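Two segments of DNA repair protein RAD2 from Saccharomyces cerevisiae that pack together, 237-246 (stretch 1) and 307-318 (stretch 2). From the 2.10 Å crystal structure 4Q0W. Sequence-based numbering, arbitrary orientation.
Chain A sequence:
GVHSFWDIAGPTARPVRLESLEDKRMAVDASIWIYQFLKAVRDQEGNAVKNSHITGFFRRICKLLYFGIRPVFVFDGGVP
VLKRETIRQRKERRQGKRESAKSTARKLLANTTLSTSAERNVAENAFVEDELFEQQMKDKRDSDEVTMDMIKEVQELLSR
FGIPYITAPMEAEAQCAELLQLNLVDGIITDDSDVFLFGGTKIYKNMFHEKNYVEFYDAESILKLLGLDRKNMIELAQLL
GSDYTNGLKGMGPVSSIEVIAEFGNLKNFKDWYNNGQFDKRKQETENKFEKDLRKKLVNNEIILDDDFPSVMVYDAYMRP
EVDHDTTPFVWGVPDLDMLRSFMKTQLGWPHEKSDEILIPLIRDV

Stretch 1, residues 237-246: AQLLGSDYTN
Stretch 2, residues 307-318: DFPSVMVYDAYM

Stretch 1 ends a helix at L240, leaves it through G241, whose positive phi (97/147) would jam any CB against the preceding carbonyl, and folds into a type I turn from S242 to T245. Stretch 2 runs from an extended segment with a cis peptide before P309 into a helix at 311-318. CA atoms pair Q238 with P309 (7.3 Å) and Y244 with V313 (6.1 Å).

Two direct hydrogen bonds join the stretches. Q238 (chi1 m, chi2 t, chi3 78°) is long enough to bring OE1 within 2.7 Å of S310 N, nearly linear at 176°. S310 is the N-cap: its OG (chi1 t) accepts from V313 N at 3.1 Å. S242 OG (chi1 p) lies 2.7 Å from Y317 OH, either hydroxyl being a possible donor, and also accepts from Y244 N at 3.0 Å.

One water accepts from Q238 NE2 (2.9 Å) and donates to S310 O (3.1 Å); another links Y244 OH (2.9 Å) and A316 O (2.6 Å).

Apolar side chains also pack together. Y244 (m, -14°) and Y317 (m, -59°) meet obliquely, centroids 4.7 Å apart, planes at 50°, with Y244 CD2 over a Y317 face, 3.4 Å from Y317 CZ. A316 points its CB toward stretch 1, 3.6 Å from Y244 CE2. L239 CD2 reaches the F308 edge, 4.0 Å from F308 CZ. Separately, V313 (t) places CG2 in van der Waals contact with the backbone carbonyl Y244 O, at 3.4 Å.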

# COMPACT_ATOMS: atom_id res chain seq x y z
N ALA A 237 12.32 -16.49 4.21
CA ALA A 237 11.28 -17.10 3.38
C ALA A 237 10.07 -17.45 4.25
O ALA A 237 8.91 -17.28 3.83
CB ALA A 237 11.82 -18.33 2.68
N GLN A 238 10.33 -17.91 5.47
CA GLN A 238 9.25 -18.31 6.36
C GLN A 238 8.49 -17.15 6.99
O GLN A 238 7.49 -17.35 7.70
CB GLN A 238 9.79 -19.26 7.44
CG GLN A 238 10.21 -20.59 6.83
CD GLN A 238 11.06 -21.40 7.76
OE1 GLN A 238 10.56 -22.03 8.69
NE2 GLN A 238 12.37 -21.40 7.52
N LEU A 239 8.96 -15.93 6.75
CA LEU A 239 8.19 -14.75 7.17
C LEU A 239 7.46 -14.17 5.95
O LEU A 239 6.26 -13.87 6.00
CB LEU A 239 9.11 -13.70 7.79
CG LEU A 239 9.84 -14.15 9.05
CD1 LEU A 239 10.86 -13.10 9.49
CD2 LEU A 239 8.86 -14.49 10.17
N LEU A 240 8.21 -14.03 4.86
CA LEU A 240 7.75 -13.38 3.64
C LEU A 240 6.85 -14.28 2.81
O LEU A 240 5.94 -13.80 2.13
CB LEU A 240 8.97 -12.96 2.80
CG LEU A 240 9.84 -11.88 3.43
CD1 LEU A 240 11.14 -11.71 2.66
CD2 LEU A 240 9.04 -10.58 3.44
N GLY A 241 7.11 -15.59 2.86
CA GLY A 241 6.43 -16.53 1.99
C GLY A 241 7.24 -16.87 0.75
O GLY A 241 7.97 -16.02 0.23
N SER A 242 7.12 -18.11 0.28
CA SER A 242 7.76 -18.54 -0.96
C SER A 242 6.98 -19.74 -1.46
O SER A 242 5.89 -20.03 -0.95
CB SER A 242 9.20 -18.96 -0.72
OG SER A 242 9.25 -20.18 0.03
N ASP A 243 7.54 -20.46 -2.42
CA ASP A 243 6.91 -21.70 -2.89
C ASP A 243 6.86 -22.78 -1.80
O ASP A 243 6.11 -23.75 -1.94
CB ASP A 243 7.69 -22.29 -4.08
CG ASP A 243 7.41 -21.56 -5.38
OD1 ASP A 243 6.38 -20.84 -5.44
OD2 ASP A 243 8.21 -21.73 -6.33
N TYR A 244 7.65 -22.62 -0.74
CA TYR A 244 7.78 -23.69 0.26
C TYR A 244 7.13 -23.39 1.60
O TYR A 244 7.18 -24.22 2.52
CB TYR A 244 9.25 -24.01 0.53
CG TYR A 244 9.95 -24.81 -0.56
CD1 TYR A 244 9.24 -25.44 -1.55
CD2 TYR A 244 11.33 -24.94 -0.55
CE1 TYR A 244 9.88 -26.17 -2.55
CE2 TYR A 244 11.98 -25.66 -1.53
CZ TYR A 244 11.25 -26.28 -2.52
OH TYR A 244 11.90 -27.00 -3.49
N THR A 245 6.56 -22.19 1.72
CA THR A 245 5.93 -21.75 2.96
C THR A 245 5.08 -20.54 2.64
O THR A 245 5.46 -19.70 1.81
CB THR A 245 6.98 -21.36 4.05
OG1 THR A 245 6.33 -20.66 5.11
CG2 THR A 245 8.08 -20.44 3.46
N ASN A 246 3.93 -20.44 3.31
CA ASN A 246 3.06 -19.28 3.14
C ASN A 246 3.38 -18.12 4.10
O ASN A 246 2.68 -17.11 4.11
CB ASN A 246 1.59 -19.72 3.19
CG ASN A 246 1.20 -20.52 1.93
OD1 ASN A 246 1.50 -20.09 0.82
ND2 ASN A 246 0.57 -21.69 2.11
N ASP A 307 6.11 -26.23 14.12
CA ASP A 307 6.51 -26.15 12.73
C ASP A 307 7.18 -24.82 12.45
O ASP A 307 7.49 -24.49 11.30
CB ASP A 307 5.31 -26.36 11.80
CG ASP A 307 5.72 -26.70 10.38
OD1 ASP A 307 6.77 -27.34 10.19
OD2 ASP A 307 4.98 -26.31 9.44
N PHE A 308 7.43 -24.03 13.50
CA PHE A 308 8.03 -22.72 13.28
C PHE A 308 9.27 -22.53 14.13
O PHE A 308 9.17 -22.48 15.35
CB PHE A 308 7.02 -21.61 13.57
CG PHE A 308 7.50 -20.25 13.20
CD1 PHE A 308 8.27 -19.49 14.08
CD2 PHE A 308 7.19 -19.71 11.96
CE1 PHE A 308 8.73 -18.24 13.73
CE2 PHE A 308 7.64 -18.45 11.60
CZ PHE A 308 8.40 -17.72 12.49
N PRO A 309 10.45 -22.44 13.50
CA PRO A 309 10.66 -22.57 12.06
C PRO A 309 10.49 -24.03 11.62
O PRO A 309 10.47 -24.95 12.45
CB PRO A 309 12.11 -22.13 11.88
CG PRO A 309 12.77 -22.52 13.20
CD PRO A 309 11.71 -22.24 14.24
N SER A 310 10.35 -24.24 10.31
CA SER A 310 10.07 -25.56 9.77
C SER A 310 11.34 -26.23 9.30
O SER A 310 12.05 -25.69 8.44
CB SER A 310 9.07 -25.45 8.61
OG SER A 310 9.03 -26.66 7.87
N VAL A 311 11.65 -27.40 9.85
CA VAL A 311 12.79 -28.15 9.32
C VAL A 311 12.48 -28.65 7.91
O VAL A 311 13.40 -28.84 7.11
CB VAL A 311 13.21 -29.32 10.24
CG1 VAL A 311 12.12 -30.38 10.32
CG2 VAL A 311 14.53 -29.95 9.74
N MET A 312 11.21 -28.88 7.59
CA MET A 312 10.85 -29.32 6.24
C MET A 312 11.24 -28.24 5.21
O MET A 312 11.74 -28.56 4.13
CB MET A 312 9.36 -29.63 6.11
CG MET A 312 8.85 -30.76 6.99
SD MET A 312 9.80 -32.28 6.76
CE MET A 312 9.41 -32.71 5.07
N VAL A 313 10.96 -26.99 5.53
CA VAL A 313 11.35 -25.87 4.67
C VAL A 313 12.88 -25.81 4.58
O VAL A 313 13.44 -25.72 3.49
CB VAL A 313 10.82 -24.52 5.22
CG1 VAL A 313 11.42 -23.35 4.45
CG2 VAL A 313 9.28 -24.47 5.17
N TYR A 314 13.54 -25.87 5.73
CA TYR A 314 15.00 -25.79 5.79
C TYR A 314 15.66 -26.93 5.01
O TYR A 314 16.59 -26.72 4.20
CB TYR A 314 15.45 -25.79 7.26
CG TYR A 314 16.92 -25.53 7.45
CD1 TYR A 314 17.48 -24.30 7.15
CD2 TYR A 314 17.76 -26.52 7.95
CE1 TYR A 314 18.82 -24.06 7.34
CE2 TYR A 314 19.11 -26.29 8.13
CZ TYR A 314 19.63 -25.06 7.82
OH TYR A 314 20.97 -24.83 8.01
N ASP A 315 15.16 -28.14 5.21
CA ASP A 315 15.69 -29.29 4.49
C ASP A 315 15.45 -29.18 2.98
O ASP A 315 16.30 -29.59 2.19
CB ASP A 315 15.09 -30.58 5.02
CG ASP A 315 15.62 -31.81 4.28
OD1 ASP A 315 16.78 -32.20 4.53
OD2 ASP A 315 14.89 -32.37 3.45
N ALA A 316 14.30 -28.64 2.58
CA ALA A 316 13.95 -28.56 1.16
C ALA A 316 14.88 -27.60 0.42
O ALA A 316 15.22 -27.82 -0.75
CB ALA A 316 12.49 -28.12 0.99
N TYR A 317 15.28 -26.53 1.10
CA TYR A 317 16.24 -25.60 0.52
C TYR A 317 17.69 -26.08 0.64
O TYR A 317 18.49 -25.88 -0.28
CB TYR A 317 16.11 -24.23 1.18
CG TYR A 317 14.92 -23.42 0.70
CD1 TYR A 317 14.77 -23.08 -0.65
CD2 TYR A 317 13.96 -22.97 1.60
CE1 TYR A 317 13.68 -22.33 -1.08
CE2 TYR A 317 12.87 -22.21 1.18
CZ TYR A 317 12.74 -21.89 -0.16
OH TYR A 317 11.66 -21.14 -0.58
N MET A 318 18.03 -26.71 1.77
CA MET A 318 19.40 -27.17 2.01
C MET A 318 19.75 -28.47 1.30
O MET A 318 20.91 -28.70 0.94
CB MET A 318 19.68 -27.32 3.51
CG MET A 318 19.76 -26.00 4.24
SD MET A 318 21.03 -24.94 3.53
CE MET A 318 22.50 -25.96 3.77
O HOH W 1 13.94 -23.33 9.00
O HOH W 2 13.45 -29.10 -2.21